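Local coordinates for exotoxin type A precursor (allele 1) (Streptococcus pyogenes phage T12, PDB 1FNU), which acts as a secreted superantigen toxin of the staphylococcal/streptococcal family, the scarlet fever or erythrogenic toxin, at the interface of chains A and B. Sequence-based numbering; all coordinates share one arbitrary frame. Chains: chain A/B, Exotoxin type A precursor (allele 1).

The interface of chains A and B. Residues chain A 56, 94-95; chain B 19-20, 23.
A:Arg95 lays its guanidinium flat on one face of the B:Phe23 ring, a cation-pi stack between two copies of this superantigen. The chain A residues lie in loops of the OB-fold domain of the staphylococcal/streptococcal toxin family; those of chain B sit on helix 19-26. CZ of A:Arg95 stands over the middle of the B:Phe23 ring, 3.5 Å from its centroid, and the two planes are only 7° apart. The stack continues back along the arginine, whose CD touches B:Phe23 CD2 at 3.3 Å. The arginine chain bends at chi3 (70°), and the turn at chi4 then brings the guanidinium parallel to the ring. B:Asn20 runs alongside A:Arg95 in the opposite sense, its amide oxygen OD1 3.5 Å from CD of A:Arg95, a van der Waals approach.

A:Asp56 fixes the rotation of that guanidinium from its own chain: NH1 of A:Arg95 gives a salt-bridging hydrogen bond of 3.1 Å to carboxylate oxygen OD2 of A:Asp56. The acceptor lies close to the guanidinium plane, but NH1 reaches OD2 from above the carboxylate plane, 63° out of it. The negative charge probably offsets that of the arginine in the stack.

Polar groups across this patch meet through water. Water 2 sits 2.8 Å from B:Asn20 OD1 and also bonds A:Asp56 OD2, bridging the two chains. It contacts the amide end of B:Gln19 as well, where both OE1 and NE2 lie within reach, so which of them bonds is doubtful. The amide nitrogen ND2 of B:Asn20 points toward A:Glu94 and donates to two waters: water 1, which also bonds the backbone N of A:Glu94, and water 3, 2.7 Å from ND2, which passes the link to carboxylate oxygen OE2 of A:Glu94. Waters 1 and 2 bond each other at 3.0 Å, joining the two bridges. The patch recurs with the chains exchanged across a two-fold axis, though this pairing may belong to the crystal rather than to the toxin in solution.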
loop_
_atom_site.group_PDB
_atom_site.type_symbol
_atom_site.label_atom_id
_atom_site.label_comp_id
_atom_site.label_asym_id
_atom_site.label_seq_id
_atom_site.Cartn_x
_atom_site.Cartn_y
_atom_site.Cartn_z
ATOM N N ASP A 56 10.666 2.447 -14.887
ATOM C CA ASP A 56 11.219 3.695 -15.490
ATOM C C ASP A 56 11.510 4.803 -14.499
ATOM O O ASP A 56 11.721 5.960 -14.879
ATOM C CB ASP A 56 10.333 4.262 -16.595
ATOM C CG ASP A 56 8.938 4.341 -16.175
ATOM O OD1 ASP A 56 8.742 4.689 -14.983
ATOM O OD2 ASP A 56 8.060 4.058 -17.026
ATOM N N GLU A 94 3.945 4.368 -11.736
ATOM C CA GLU A 94 3.289 3.024 -11.785
ATOM C C GLU A 94 4.282 1.974 -12.199
ATOM O O GLU A 94 3.993 0.778 -12.242
ATOM C CB GLU A 94 2.128 3.006 -12.794
ATOM C CG GLU A 94 1.032 4.055 -12.416
ATOM C CD GLU A 94 -0.321 3.618 -12.783
ATOM O OE1 GLU A 94 -0.830 2.703 -12.085
ATOM O OE2 GLU A 94 -0.892 4.177 -13.746
ATOM N N ARG A 95 5.458 2.447 -12.513
ATOM C CA ARG A 95 6.515 1.520 -12.965
ATOM C C ARG A 95 7.788 1.711 -12.232
ATOM O O ARG A 95 8.805 1.997 -12.847
ATOM C CB ARG A 95 6.728 1.684 -14.479
ATOM C CG ARG A 95 5.409 1.462 -15.218
ATOM C CD ARG A 95 5.561 1.376 -16.782
ATOM N NE ARG A 95 6.242 0.135 -17.284
ATOM C CZ ARG A 95 7.518 0.019 -17.630
ATOM N NH1 ARG A 95 8.349 1.060 -17.554
ATOM N NH2 ARG A 95 7.978 -1.151 -18.077
ATOM N N GLN B 19 2.225 6.991 -21.237
ATOM C CA GLN B 19 3.126 5.892 -21.497
ATOM C C GLN B 19 2.649 4.610 -20.675
ATOM O O GLN B 19 2.845 3.452 -21.075
ATOM C CB GLN B 19 4.510 6.492 -21.190
ATOM C CG GLN B 19 4.439 7.839 -20.132
ATOM C CD GLN B 19 4.794 7.215 -18.952
ATOM O OE1 GLN B 19 4.934 7.766 -17.881
ATOM N NE2 GLN B 19 4.955 5.863 -19.132
ATOM N N ASN B 20 1.973 4.828 -19.548
ATOM C CA ASN B 20 1.416 3.715 -18.777
ATOM C C ASN B 20 0.311 2.917 -19.528
ATOM O O ASN B 20 -0.001 1.718 -19.228
ATOM C CB ASN B 20 0.955 4.260 -17.434
ATOM C CG ASN B 20 2.199 4.667 -16.579
ATOM O OD1 ASN B 20 3.284 4.056 -16.794
ATOM N ND2 ASN B 20 2.078 5.667 -15.719
ATOM N N PHE B 23 2.494 0.619 -22.059
ATOM C CA PHE B 23 3.064 -0.613 -21.536
ATOM C C PHE B 23 2.118 -1.775 -21.388
ATOM O O PHE B 23 2.503 -2.944 -21.519
ATOM C CB PHE B 23 3.833 -0.360 -20.257
ATOM C CG PHE B 23 5.127 0.374 -20.486
ATOM C CD1 PHE B 23 6.201 -0.256 -21.131
ATOM C CD2 PHE B 23 5.275 1.694 -20.066
ATOM C CE1 PHE B 23 7.418 0.403 -21.354
ATOM C CE2 PHE B 23 6.466 2.370 -20.276
ATOM C CZ PHE B 23 7.558 1.727 -20.922
HETATM O O HOH W 1 3.868 6.455 -14.095
HETATM O O HOH W 2 5.663 5.387 -16.212
HETATM O O HOH W 3 -0.340 6.410 -14.749
#